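Local coordinates for putative uncharacterized protein (Mycobacterium avium, PDB 2Z6V) that probably transfers a sulfuryl group from the donor PAPS, as other sulfotransferases do, to an acceptor that is not known, at residues A[335-340]-A[407-412]; A[144-149]-A[238-243]; A[196-201]-A[224-229]. One frame throughout, in Å; residues are numbered along the deposited sequence.

Contact 1 of 3, residues A[335-340]-A[407-412]; sequences YYHEMM and DIELEG
His337 and Glu409 make the dense centre of this contact. The methylene CB of Glu409 lies over one face of the imidazole, 3.6 Å from the ring centroid of His337, a CH-pi contact somewhat displaced toward the rim on the ND1 side. Tyr335 lays its own CB over the opposite face, which leaves the imidazole sandwiched between two aliphatic carbons. Further along, the carboxylate of Glu409 is almost parallel to the His337 ring, 15° between the planes, with OE1 of Glu409 3.8 Å from CD2 of His337; its other oxygen, OE2, is engaged in a salt bridge to Arg341. The CG of His337 sits between backbone N and carbonyl carbon (chi1 64°), which stands the ring up toward 407-412. Tyr335 ends the edge strand 331-335 of the parallel sheet of the sulfotransferase fold and occupies the N-cap position of the short helix 336-341, so the tail after helix 392-405 is here lying across the strand-to-helix junction. To one side, CG1 of Ile408 lies at the edge of the Tyr335 ring, near its plane, 3.9 Å from CE1 of Tyr335. On the buried side the carboxylate of Glu411 comes to the edge of the Tyr336 ring at CE2, the two planes 62° apart; Arg273 serves both residues, with a salt bridge to Glu411 and a cation-pi contact to Tyr336. The outer side is looser and wet. There a water lies in the imidazole plane, 3.1 Å from NE2 of His337, and donates to OD2 of the exposed Asp407 at 3.2 Å, with a weak third bond to Glu338.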
ATOM      1  N   TYR A 335     -14.762   4.013 -10.613  1.00 37.07           N
ATOM      2  CA  TYR A 335     -14.094   4.860 -11.588  1.00 36.64           C
ATOM      3  C   TYR A 335     -13.713   6.201 -10.988  1.00 36.23           C
ATOM      4  O   TYR A 335     -14.489   6.812 -10.252  1.00 34.71           O
ATOM      5  CB  TYR A 335     -15.007   5.085 -12.794  1.00 38.02           C
ATOM      6  CG  TYR A 335     -15.300   3.824 -13.576  1.00 39.17           C
ATOM      7  CD1 TYR A 335     -14.461   3.408 -14.611  1.00 39.60           C
ATOM      8  CD2 TYR A 335     -16.403   3.029 -13.262  1.00 38.67           C
ATOM      9  CE1 TYR A 335     -14.717   2.227 -15.321  1.00 41.00           C
ATOM     10  CE2 TYR A 335     -16.666   1.849 -13.958  1.00 39.85           C
ATOM     11  CZ  TYR A 335     -15.824   1.454 -14.986  1.00 40.67           C
ATOM     12  OH  TYR A 335     -16.095   0.295 -15.681  1.00 40.95           O
ATOM     13  N   TYR A 336     -12.507   6.651 -11.307  1.00 36.43           N
ATOM     14  CA  TYR A 336     -12.013   7.933 -10.822  1.00 36.86           C
ATOM     15  C   TYR A 336     -12.980   9.059 -11.188  1.00 37.29           C
ATOM     16  O   TYR A 336     -13.313   9.906 -10.352  1.00 34.60           O
ATOM     17  CB  TYR A 336     -10.644   8.223 -11.434  1.00 37.29           C
ATOM     18  CG  TYR A 336     -10.104   9.586 -11.094  1.00 40.13           C
ATOM     19  CD1 TYR A 336      -9.778   9.919  -9.781  1.00 40.74           C
ATOM     20  CD2 TYR A 336      -9.928  10.554 -12.084  1.00 40.47           C
ATOM     21  CE1 TYR A 336      -9.287  11.185  -9.459  1.00 41.40           C
ATOM     22  CE2 TYR A 336      -9.439  11.822 -11.771  1.00 41.32           C
ATOM     23  CZ  TYR A 336      -9.119  12.128 -10.458  1.00 41.99           C
ATOM     24  OH  TYR A 336      -8.620  13.370 -10.143  1.00 45.70           O
ATOM     25  N   HIS A 337     -13.437   9.063 -12.437  1.00 37.89           N
ATOM     26  CA  HIS A 337     -14.338  10.105 -12.879  1.00 40.75           C
ATOM     27  C   HIS A 337     -15.664  10.112 -12.131  1.00 41.95           C
ATOM     28  O   HIS A 337     -16.282  11.157 -11.983  1.00 43.22           O
ATOM     29  CB  HIS A 337     -14.568  10.030 -14.398  1.00 41.68           C
ATOM     30  CG  HIS A 337     -15.244   8.777 -14.868  1.00 43.31           C
ATOM     31  ND1 HIS A 337     -14.548   7.682 -15.335  1.00 43.01           N
ATOM     32  CD2 HIS A 337     -16.558   8.465 -14.986  1.00 41.11           C
ATOM     33  CE1 HIS A 337     -15.401   6.753 -15.725  1.00 41.93           C
ATOM     34  NE2 HIS A 337     -16.626   7.203 -15.524  1.00 42.28           N
ATOM     35  N   GLU A 338     -16.099   8.954 -11.647  1.00 44.06           N
ATOM     36  CA  GLU A 338     -17.355   8.878 -10.904  1.00 45.79           C
ATOM     37  C   GLU A 338     -17.128   9.309  -9.466  1.00 47.02           C
ATOM     38  O   GLU A 338     -18.005   9.886  -8.824  1.00 47.66           O
ATOM     39  CB  GLU A 338     -17.921   7.453 -10.935  1.00 45.54           C
ATOM     40  CG  GLU A 338     -18.833   7.164 -12.126  1.00 45.89           C
ATOM     41  CD  GLU A 338     -19.368   5.733 -12.136  1.00 47.67           C
ATOM     42  OE1 GLU A 338     -19.770   5.231 -11.061  1.00 45.86           O
ATOM     43  OE2 GLU A 338     -19.398   5.116 -13.227  1.00 49.14           O
ATOM     44  N   MET A 339     -15.933   9.035  -8.969  1.00 49.39           N
ATOM     45  CA  MET A 339     -15.569   9.384  -7.607  1.00 52.14           C
ATOM     46  C   MET A 339     -15.447  10.905  -7.450  1.00 53.34           C
ATOM     47  O   MET A 339     -15.626  11.438  -6.355  1.00 53.47           O
ATOM     48  CB  MET A 339     -14.244   8.705  -7.254  1.00 53.55           C
ATOM     49  CG  MET A 339     -14.168   8.181  -5.838  1.00 56.06           C
ATOM     50  SD  MET A 339     -15.490   7.004  -5.472  1.00 60.37           S
ATOM     51  CE  MET A 339     -15.791   7.352  -3.717  1.00 56.32           C
ATOM     52  N   MET A 340     -15.146  11.596  -8.548  1.00 54.50           N
ATOM     53  CA  MET A 340     -15.004  13.053  -8.537  1.00 55.10           C
ATOM     54  C   MET A 340     -16.347  13.767  -8.669  1.00 55.61           C
ATOM     55  O   MET A 340     -16.636  14.702  -7.923  1.00 54.72           O
ATOM     56  CB  MET A 340     -14.094  13.510  -9.681  1.00 55.80           C
ATOM     57  CG  MET A 340     -12.658  13.015  -9.598  1.00 58.06           C
ATOM     58  SD  MET A 340     -11.800  13.565  -8.107  1.00 59.49           S
ATOM     59  CE  MET A 340     -11.925  12.067  -7.065  1.00 59.92           C
ATOM     60  N   ASP A 407     -15.134   0.891 -19.214  1.00 47.65           N
ATOM     61  CA  ASP A 407     -15.465   2.199 -19.759  1.00 49.94           C
ATOM     62  C   ASP A 407     -14.844   3.329 -18.945  1.00 50.14           C
ATOM     63  O   ASP A 407     -15.509   3.942 -18.102  1.00 51.11           O
ATOM     64  CB  ASP A 407     -16.988   2.346 -19.811  1.00 54.10           C
ATOM     65  CG  ASP A 407     -17.431   3.683 -20.369  1.00 58.90           C
ATOM     66  OD1 ASP A 407     -16.966   4.054 -21.472  1.00 60.44           O
ATOM     67  OD2 ASP A 407     -18.251   4.357 -19.701  1.00 61.47           O
ATOM     68  N   ILE A 408     -13.572   3.611 -19.213  1.00 48.51           N
ATOM     69  CA  ILE A 408     -12.850   4.651 -18.488  1.00 47.47           C
ATOM     70  C   ILE A 408     -12.792   5.984 -19.217  1.00 48.30           C
ATOM     71  O   ILE A 408     -12.392   6.058 -20.381  1.00 48.04           O
ATOM     72  CB  ILE A 408     -11.409   4.205 -18.175  1.00 46.65           C
ATOM     73  CG1 ILE A 408     -11.438   2.949 -17.299  1.00 44.19           C
ATOM     74  CG2 ILE A 408     -10.649   5.342 -17.492  1.00 45.07           C
ATOM     75  CD1 ILE A 408     -10.073   2.404 -16.960  1.00 41.45           C
ATOM     76  N   GLU A 409     -13.181   7.039 -18.509  1.00 49.05           N
ATOM     77  CA  GLU A 409     -13.190   8.393 -19.051  1.00 51.13           C
ATOM     78  C   GLU A 409     -11.769   8.959 -19.018  1.00 51.89           C
ATOM     79  O   GLU A 409     -11.229   9.240 -17.955  1.00 52.77           O
ATOM     80  CB  GLU A 409     -14.133   9.253 -18.210  1.00 51.50           C
ATOM     81  CG  GLU A 409     -14.501  10.593 -18.805  1.00 53.62           C
ATOM     82  CD  GLU A 409     -15.756  11.167 -18.160  1.00 55.60           C
ATOM     83  OE1 GLU A 409     -16.803  10.477 -18.190  1.00 55.50           O
ATOM     84  OE2 GLU A 409     -15.697  12.297 -17.626  1.00 55.54           O
ATOM     85  N   LEU A 410     -11.163   9.123 -20.187  1.00 52.91           N
ATOM     86  CA  LEU A 410      -9.799   9.628 -20.260  1.00 54.47           C
ATOM     87  C   LEU A 410      -9.647  11.116 -19.951  1.00 56.60           C
ATOM     88  O   LEU A 410     -10.578  11.904 -20.133  1.00 56.45           O
ATOM     89  CB  LEU A 410      -9.212   9.325 -21.637  1.00 52.32           C
ATOM     90  CG  LEU A 410      -9.158   7.839 -22.000  1.00 51.36           C
ATOM     91  CD1 LEU A 410      -8.504   7.682 -23.363  1.00 50.27           C
ATOM     92  CD2 LEU A 410      -8.378   7.065 -20.940  1.00 48.89           C
ATOM     93  N   GLU A 411      -8.458  11.481 -19.477  1.00 59.06           N
ATOM     94  CA  GLU A 411      -8.129  12.863 -19.122  1.00 61.14           C
ATOM     95  C   GLU A 411      -6.992  13.360 -20.025  1.00 62.41           C
ATOM     96  O   GLU A 411      -6.189  14.199 -19.617  1.00 61.84           O
ATOM     97  CB  GLU A 411      -7.664  12.920 -17.665  1.00 60.42           C
ATOM     98  CG  GLU A 411      -8.594  12.256 -16.665  1.00 60.44           C
ATOM     99  CD  GLU A 411      -7.918  11.992 -15.327  1.00 60.85           C
ATOM    100  OE1 GLU A 411      -7.046  11.101 -15.260  1.00 61.64           O
ATOM    101  OE2 GLU A 411      -8.247  12.678 -14.338  1.00 61.84           O
ATOM    102  N   GLY A 412      -6.939  12.848 -21.250  1.00 64.41           N
ATOM    103  CA  GLY A 412      -5.877  13.212 -22.171  1.00 67.76           C
ATOM    104  C   GLY A 412      -5.908  14.540 -22.900  1.00 70.53           C
ATOM    105  O   GLY A 412      -6.845  15.330 -22.756  1.00 69.86           O
TER
HETATM  106  O   HOH W   1     -18.633   5.061 -16.563  1.00 43.76           O

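Contact 2 of 3, residues A[144-149]-A[238-243]; sequences IPPAST and QSTAPG
Thr240 leans against the extended run Pro146-Ala147, and its side chain can be walked atom by atom. CB lies 3.3 Å from the carbonyl O of Ala147. From there the hydroxyl branch continues to the same oxygen: OG1 of Thr240 donates to Ala147 O at 2.7 Å. It sits above the carbonyl plane of Ala147, 65° out of it, not on a lone pair, and also rests beside CB of Pro146, 3.1 Å away. With chi1 at 49°, OG1 is tucked between the backbone N and the carbonyl carbon; the methyl CG2, anti to the carbonyl carbon and beside the backbone N, meets CG of Pro146 at 3.9 Å. The proline ring and the threonine side chain run at about a right angle to each other.

Past Thr240 the backbones stay close. CA of Ser148 points a hydrogen at the carbonyl O of Thr240, 3.4 Å away and nearly straight, and the methyl CB of Ala241 packs against Ala147 O and OG1 of Thr149. At the far end a water joins OG1 of Thr149 to Pro242 O, which also accepts from Arg133.

In the fold, 238-243 is the turn from helix 224-238 into strand 244-248 of the parallel sheet, and 144-149 belongs to the connection from edge strand 132-134 to helix 156-166, with Pro146 also resting on Tyr93 of helix 70-96 and Val236 of helix 224-238.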
ATOM      1  N   ILE A 144       1.895  -3.810  18.114  1.00 25.59           N
ATOM      2  CA  ILE A 144       1.752  -4.481  19.402  1.00 25.37           C
ATOM      3  C   ILE A 144       1.985  -3.570  20.601  1.00 25.54           C
ATOM      4  O   ILE A 144       2.991  -2.861  20.656  1.00 25.76           O
ATOM      5  CB  ILE A 144       2.748  -5.680  19.481  1.00 25.18           C
ATOM      6  CG1 ILE A 144       2.494  -6.632  18.311  1.00 24.68           C
ATOM      7  CG2 ILE A 144       2.622  -6.407  20.814  1.00 23.65           C
ATOM      8  CD1 ILE A 144       1.043  -7.060  18.158  1.00 22.66           C
ATOM      9  N   PRO A 145       1.067  -3.583  21.588  1.00 24.81           N
ATOM     10  CA  PRO A 145      -0.178  -4.365  21.701  1.00 26.11           C
ATOM     11  C   PRO A 145      -1.328  -3.631  21.000  1.00 24.92           C
ATOM     12  O   PRO A 145      -1.337  -2.407  20.946  1.00 25.51           O
ATOM     13  CB  PRO A 145      -0.415  -4.455  23.217  1.00 25.70           C
ATOM     14  CG  PRO A 145       0.870  -3.950  23.845  1.00 27.90           C
ATOM     15  CD  PRO A 145       1.368  -2.926  22.866  1.00 26.04           C
ATOM     16  N   PRO A 146      -2.326  -4.366  20.484  1.00 24.82           N
ATOM     17  CA  PRO A 146      -3.447  -3.710  19.790  1.00 24.31           C
ATOM     18  C   PRO A 146      -4.318  -2.851  20.705  1.00 24.01           C
ATOM     19  O   PRO A 146      -4.427  -3.111  21.909  1.00 22.81           O
ATOM     20  CB  PRO A 146      -4.202  -4.885  19.173  1.00 22.52           C
ATOM     21  CG  PRO A 146      -4.025  -5.957  20.224  1.00 24.24           C
ATOM     22  CD  PRO A 146      -2.568  -5.814  20.643  1.00 24.53           C
ATOM     23  N   ALA A 147      -4.928  -1.820  20.128  1.00 23.15           N
ATOM     24  CA  ALA A 147      -5.773  -0.911  20.892  1.00 23.93           C
ATOM     25  C   ALA A 147      -7.253  -1.215  20.742  1.00 25.52           C
ATOM     26  O   ALA A 147      -7.680  -1.885  19.802  1.00 26.91           O
ATOM     27  CB  ALA A 147      -5.506   0.535  20.469  1.00 22.84           C
ATOM     28  N   SER A 148      -8.035  -0.706  21.687  1.00 26.57           N
ATOM     29  CA  SER A 148      -9.478  -0.875  21.666  1.00 26.43           C
ATOM     30  C   SER A 148     -10.071   0.017  20.569  1.00 28.36           C
ATOM     31  O   SER A 148      -9.427   0.967  20.095  1.00 27.01           O
ATOM     32  CB  SER A 148     -10.062  -0.468  23.016  1.00 22.64           C
ATOM     33  OG  SER A 148      -9.819   0.903  23.251  1.00 22.30           O
ATOM     34  N   THR A 149     -11.303  -0.290  20.175  1.00 29.07           N
ATOM     35  CA  THR A 149     -12.005   0.479  19.154  1.00 30.32           C
ATOM     36  C   THR A 149     -12.073   1.964  19.535  1.00 30.60           C
ATOM     37  O   THR A 149     -11.726   2.840  18.737  1.00 29.86           O
ATOM     38  CB  THR A 149     -13.446  -0.054  18.966  1.00 31.07           C
ATOM     39  OG1 THR A 149     -13.396  -1.460  18.696  1.00 32.22           O
ATOM     40  CG2 THR A 149     -14.138   0.645  17.809  1.00 27.51           C
ATOM     41  N   GLN A 238      -7.988  -7.088  15.241  1.00 27.32           N
ATOM     42  CA  GLN A 238      -9.416  -7.355  15.496  1.00 27.40           C
ATOM     43  C   GLN A 238      -9.692  -7.729  16.937  1.00 25.81           C
ATOM     44  O   GLN A 238     -10.748  -7.392  17.477  1.00 25.31           O
ATOM     45  CB  GLN A 238      -9.938  -8.548  14.696  1.00 26.86           C
ATOM     46  CG  GLN A 238     -10.144  -8.369  13.240  1.00 29.94           C
ATOM     47  CD  GLN A 238     -10.766  -9.612  12.645  1.00 31.55           C
ATOM     48  OE1 GLN A 238     -10.387 -10.728  12.999  1.00 31.80           O
ATOM     49  NE2 GLN A 238     -11.728  -9.428  11.737  1.00 35.53           N
ATOM     50  N   SER A 239      -8.758  -8.470  17.532  1.00 23.77           N
ATOM     51  CA  SER A 239      -8.927  -8.960  18.889  1.00 24.21           C
ATOM     52  C   SER A 239      -9.316  -7.899  19.906  1.00 25.25           C
ATOM     53  O   SER A 239      -9.990  -8.213  20.881  1.00 26.72           O
ATOM     54  CB  SER A 239      -7.673  -9.729  19.357  1.00 24.66           C
ATOM     55  OG  SER A 239      -6.613  -8.871  19.736  1.00 26.26           O
ATOM     56  N   THR A 240      -8.912  -6.650  19.695  1.00 24.24           N
ATOM     57  CA  THR A 240      -9.288  -5.598  20.637  1.00 26.37           C
ATOM     58  C   THR A 240     -10.208  -4.558  20.007  1.00 26.03           C
ATOM     59  O   THR A 240     -10.859  -3.794  20.712  1.00 24.68           O
ATOM     60  CB  THR A 240      -8.048  -4.883  21.233  1.00 27.89           C
ATOM     61  OG1 THR A 240      -7.147  -4.517  20.180  1.00 27.58           O
ATOM     62  CG2 THR A 240      -7.336  -5.792  22.232  1.00 28.49           C
ATOM     63  N   ALA A 241     -10.259  -4.546  18.678  1.00 26.52           N
ATOM     64  CA  ALA A 241     -11.089  -3.608  17.928  1.00 27.42           C
ATOM     65  C   ALA A 241     -11.747  -4.344  16.757  1.00 28.69           C
ATOM     66  O   ALA A 241     -11.343  -4.191  15.603  1.00 28.03           O
ATOM     67  CB  ALA A 241     -10.231  -2.464  17.414  1.00 26.42           C
ATOM     68  N   PRO A 242     -12.785  -5.141  17.050  1.00 29.13           N
ATOM     69  CA  PRO A 242     -13.534  -5.934  16.066  1.00 30.15           C
ATOM     70  C   PRO A 242     -14.334  -5.145  15.029  1.00 29.74           C
ATOM     71  O   PRO A 242     -14.724  -3.996  15.261  1.00 30.97           O
ATOM     72  CB  PRO A 242     -14.427  -6.812  16.945  1.00 29.31           C
ATOM     73  CG  PRO A 242     -14.722  -5.908  18.103  1.00 30.03           C
ATOM     74  CD  PRO A 242     -13.371  -5.288  18.395  1.00 29.64           C
ATOM     75  N   GLY A 243     -14.570  -5.791  13.887  1.00 27.62           N
ATOM     76  CA  GLY A 243     -15.323  -5.181  12.809  1.00 28.16           C
ATOM     77  C   GLY A 243     -15.075  -5.847  11.464  1.00 30.06           C
ATOM     78  O   GLY A 243     -14.316  -6.817  11.355  1.00 31.24           O
TER
HETATM   79  O   HOH W   2     -15.558  -2.755  17.947  1.00 50.79           O

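Contact 3 of 3, residues A[196-201]-A[224-229]; sequences NQDFKG and SSTYEY
Two torsions bring Asp198 and Thr226 together: CG of Asp198 stands anti to the backbone N (chi1 -175°), sending the carboxylate across to the helix, while OG1 of Thr226 lies beside its backbone N (chi1 -49°) and faces it. Here a 3-10 turn, 196-198, and the loop after it are tied to the first turns of helix 224-238, the helix that leads into strand 244-248 of the parallel sheet of the sulfotransferase fold, and the junction is buried. OD2 of Asp198 accepts two hydroxyl protons. Thr226 OG1 approaches at 2.8 Å and takes the anti lone pair, the one turned away from the other oxygen; Ser225 OG comes at 3.0 Å on the syn side, somewhat out of the carboxylate plane. The other oxygen, OD1, is held by a salt bridge to Arg87 and a hydrogen bond from Ser50, so the carboxylate is gripped at both oxygens, which should fix its rotation. A buried anion beside the N-terminal turn of a helix, with an arginine at hand, would probably stay charged.

Lys200 runs extended along the same site. Its CD passes 3.3 Å from OG1 of Thr226, and NZ donates to Ser225 OG at 2.8 Å. That serine hydroxyl bridges ammonium and carboxylate, accepting from one and donating to the other; the direct salt bridge between Lys200 NZ and Asp198 OD2 is long, 4.0 Å. NZ is also bonded to the carbonyl of Asp222, just ahead of the helix.

One turn further, the Tyr229 side chain, whose ring takes a cation-pi contact from Arg87, crosses that of Gln197 at about a right angle. Its phenol OH donates at 2.7 Å to OE1 of Gln197, tilted 34° from the amide carbonyl plane, while NE2 of Gln197 is hydrogen-bonded to Phe193 O.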
ATOM      1  N   ASN A 196       5.496  -5.254   3.535  1.00 27.72           N
ATOM      2  CA  ASN A 196       6.924  -4.986   3.511  1.00 27.13           C
ATOM      3  C   ASN A 196       7.622  -5.624   4.710  1.00 27.27           C
ATOM      4  O   ASN A 196       8.848  -5.781   4.712  1.00 29.48           O
ATOM      5  CB  ASN A 196       7.191  -3.477   3.452  1.00 29.04           C
ATOM      6  CG  ASN A 196       6.854  -2.771   4.745  1.00 35.16           C
ATOM      7  OD1 ASN A 196       6.191  -3.334   5.622  1.00 39.24           O
ATOM      8  ND2 ASN A 196       7.297  -1.524   4.871  1.00 35.21           N
ATOM      9  N   GLN A 197       6.843  -6.021   5.716  1.00 26.83           N
ATOM     10  CA  GLN A 197       7.400  -6.672   6.903  1.00 26.10           C
ATOM     11  C   GLN A 197       7.780  -8.122   6.591  1.00 27.08           C
ATOM     12  O   GLN A 197       8.352  -8.828   7.432  1.00 25.97           O
ATOM     13  CB  GLN A 197       6.400  -6.641   8.058  1.00 26.82           C
ATOM     14  CG  GLN A 197       6.185  -5.266   8.672  1.00 28.13           C
ATOM     15  CD  GLN A 197       5.033  -5.242   9.658  1.00 27.96           C
ATOM     16  OE1 GLN A 197       4.925  -6.109  10.529  1.00 27.58           O
ATOM     17  NE2 GLN A 197       4.165  -4.245   9.528  1.00 27.75           N
ATOM     18  N   ASP A 198       7.441  -8.574   5.388  1.00 25.53           N
ATOM     19  CA  ASP A 198       7.799  -9.916   4.970  1.00 27.21           C
ATOM     20  C   ASP A 198       8.711  -9.754   3.762  1.00 28.50           C
ATOM     21  O   ASP A 198       9.050 -10.714   3.071  1.00 29.25           O
ATOM     22  CB  ASP A 198       6.557 -10.729   4.604  1.00 27.98           C
ATOM     23  CG  ASP A 198       6.888 -12.187   4.287  1.00 31.23           C
ATOM     24  OD1 ASP A 198       7.584 -12.836   5.110  1.00 28.34           O
ATOM     25  OD2 ASP A 198       6.453 -12.679   3.219  1.00 30.97           O
ATOM     26  N   PHE A 199       9.104  -8.509   3.523  1.00 30.08           N
ATOM     27  CA  PHE A 199       9.984  -8.151   2.419  1.00 29.58           C
ATOM     28  C   PHE A 199       9.572  -8.697   1.055  1.00 30.59           C
ATOM     29  O   PHE A 199      10.393  -9.164   0.266  1.00 29.65           O
ATOM     30  CB  PHE A 199      11.420  -8.528   2.780  1.00 25.43           C
ATOM     31  CG  PHE A 199      11.903  -7.831   4.018  1.00 27.22           C
ATOM     32  CD1 PHE A 199      11.788  -8.436   5.266  1.00 26.56           C
ATOM     33  CD2 PHE A 199      12.375  -6.519   3.951  1.00 27.04           C
ATOM     34  CE1 PHE A 199      12.127  -7.746   6.425  1.00 27.86           C
ATOM     35  CE2 PHE A 199      12.717  -5.816   5.108  1.00 25.45           C
ATOM     36  CZ  PHE A 199      12.592  -6.429   6.346  1.00 27.00           C
ATOM     37  N   LYS A 200       8.270  -8.606   0.805  1.00 32.52           N
ATOM     38  CA  LYS A 200       7.638  -9.015  -0.445  1.00 33.12           C
ATOM     39  C   LYS A 200       6.533  -7.982  -0.680  1.00 33.48           C
ATOM     40  O   LYS A 200       5.332  -8.287  -0.622  1.00 32.00           O
ATOM     41  CB  LYS A 200       7.038 -10.413  -0.326  1.00 33.12           C
ATOM     42  CG  LYS A 200       8.064 -11.513  -0.152  1.00 35.06           C
ATOM     43  CD  LYS A 200       7.380 -12.865  -0.145  1.00 34.79           C
ATOM     44  CE  LYS A 200       8.341 -13.988   0.139  1.00 32.04           C
ATOM     45  NZ  LYS A 200       7.574 -15.233   0.376  1.00 33.89           N
ATOM     46  N   GLY A 201       6.978  -6.748  -0.901  1.00 31.74           N
ATOM     47  CA  GLY A 201       6.087  -5.631  -1.138  1.00 31.13           C
ATOM     48  C   GLY A 201       6.729  -4.720  -2.165  1.00 32.01           C
ATOM     49  O   GLY A 201       7.929  -4.427  -2.108  1.00 31.57           O
ATOM     50  N   SER A 224       2.253 -16.368  -0.797  1.00 31.13           N
ATOM     51  CA  SER A 224       1.422 -16.953   0.246  1.00 30.88           C
ATOM     52  C   SER A 224       1.844 -16.583   1.667  1.00 30.31           C
ATOM     53  O   SER A 224       1.001 -16.250   2.499  1.00 30.33           O
ATOM     54  CB  SER A 224       1.358 -18.483   0.091  1.00 31.34           C
ATOM     55  OG  SER A 224       2.608 -19.098   0.353  1.00 32.34           O
ATOM     56  N   SER A 225       3.139 -16.645   1.957  1.00 29.40           N
ATOM     57  CA  SER A 225       3.607 -16.303   3.297  1.00 29.46           C
ATOM     58  C   SER A 225       3.140 -14.899   3.682  1.00 30.67           C
ATOM     59  O   SER A 225       2.749 -14.647   4.823  1.00 30.65           O
ATOM     60  CB  SER A 225       5.138 -16.363   3.362  1.00 28.72           C
ATOM     61  OG  SER A 225       5.738 -15.465   2.437  1.00 27.68           O
ATOM     62  N   THR A 226       3.169 -13.994   2.708  1.00 29.31           N
ATOM     63  CA  THR A 226       2.785 -12.609   2.922  1.00 29.73           C
ATOM     64  C   THR A 226       1.305 -12.422   3.235  1.00 29.69           C
ATOM     65  O   THR A 226       0.946 -11.783   4.228  1.00 27.73           O
ATOM     66  CB  THR A 226       3.133 -11.761   1.697  1.00 29.88           C
ATOM     67  OG1 THR A 226       4.494 -12.018   1.315  1.00 27.02           O
ATOM     68  CG2 THR A 226       2.941 -10.285   2.013  1.00 25.57           C
ATOM     69  N   TYR A 227       0.440 -12.967   2.387  1.00 29.46           N
ATOM     70  CA  TYR A 227      -0.982 -12.825   2.636  1.00 28.75           C
ATOM     71  C   TYR A 227      -1.388 -13.559   3.898  1.00 28.46           C
ATOM     72  O   TYR A 227      -2.277 -13.105   4.620  1.00 28.69           O
ATOM     73  CB  TYR A 227      -1.805 -13.286   1.429  1.00 26.72           C
ATOM     74  CG  TYR A 227      -1.885 -12.217   0.366  1.00 24.54           C
ATOM     75  CD1 TYR A 227      -0.880 -12.079  -0.586  1.00 25.45           C
ATOM     76  CD2 TYR A 227      -2.913 -11.271   0.383  1.00 24.65           C
ATOM     77  CE1 TYR A 227      -0.890 -11.013  -1.493  1.00 25.95           C
ATOM     78  CE2 TYR A 227      -2.933 -10.206  -0.513  1.00 23.25           C
ATOM     79  CZ  TYR A 227      -1.917 -10.079  -1.445  1.00 25.50           C
ATOM     80  OH  TYR A 227      -1.912  -9.011  -2.315  1.00 25.54           O
ATOM     81  N   GLU A 228      -0.721 -14.673   4.187  1.00 28.50           N
ATOM     82  CA  GLU A 228      -1.037 -15.425   5.394  1.00 29.81           C
ATOM     83  C   GLU A 228      -0.632 -14.589   6.591  1.00 29.22           C
ATOM     84  O   GLU A 228      -1.277 -14.636   7.640  1.00 30.25           O
ATOM     85  CB  GLU A 228      -0.301 -16.759   5.404  1.00 33.62           C
ATOM     86  CG  GLU A 228      -1.031 -17.862   4.659  1.00 39.62           C
ATOM     87  CD  GLU A 228      -0.095 -18.956   4.202  1.00 44.19           C
ATOM     88  OE1 GLU A 228       0.803 -19.322   4.998  1.00 46.85           O
ATOM     89  OE2 GLU A 228      -0.262 -19.448   3.057  1.00 45.52           O
ATOM     90  N   TYR A 229       0.439 -13.819   6.427  1.00 26.04           N
ATOM     91  CA  TYR A 229       0.901 -12.943   7.491  1.00 24.44           C
ATOM     92  C   TYR A 229      -0.123 -11.811   7.670  1.00 24.90           C
ATOM     93  O   TYR A 229      -0.484 -11.449   8.795  1.00 22.34           O
ATOM     94  CB  TYR A 229       2.271 -12.356   7.143  1.00 24.40           C
ATOM     95  CG  TYR A 229       2.791 -11.379   8.179  1.00 24.43           C
ATOM     96  CD1 TYR A 229       2.965 -11.770   9.509  1.00 21.80           C
ATOM     97  CD2 TYR A 229       3.071 -10.050   7.840  1.00 23.13           C
ATOM     98  CE1 TYR A 229       3.394 -10.866  10.475  1.00 20.71           C
ATOM     99  CE2 TYR A 229       3.503  -9.140   8.800  1.00 21.49           C
ATOM    100  CZ  TYR A 229       3.659  -9.555  10.117  1.00 21.44           C
ATOM    101  OH  TYR A 229       4.072  -8.658  11.078  1.00 21.26           O
TER

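From the N terminus, the chain first reaches 144-149, in the connection that follows edge strand 132-134, and contact 2 closes when 238-243 returns to it at the end of helix 224-238. Inside that loop, contact 3 closes a shorter one, 196-201 to 224-229, so the same helix takes part in contact 3 near its start and in contact 2 at its end; the centres lie 21 Å apart. Contact 1 follows in series, joining the far edge strand, 331-335, and its helix to the C-terminal tail. It sits across the chain's centre from contact 3, about 32 Å between centres, and none of the three touches another.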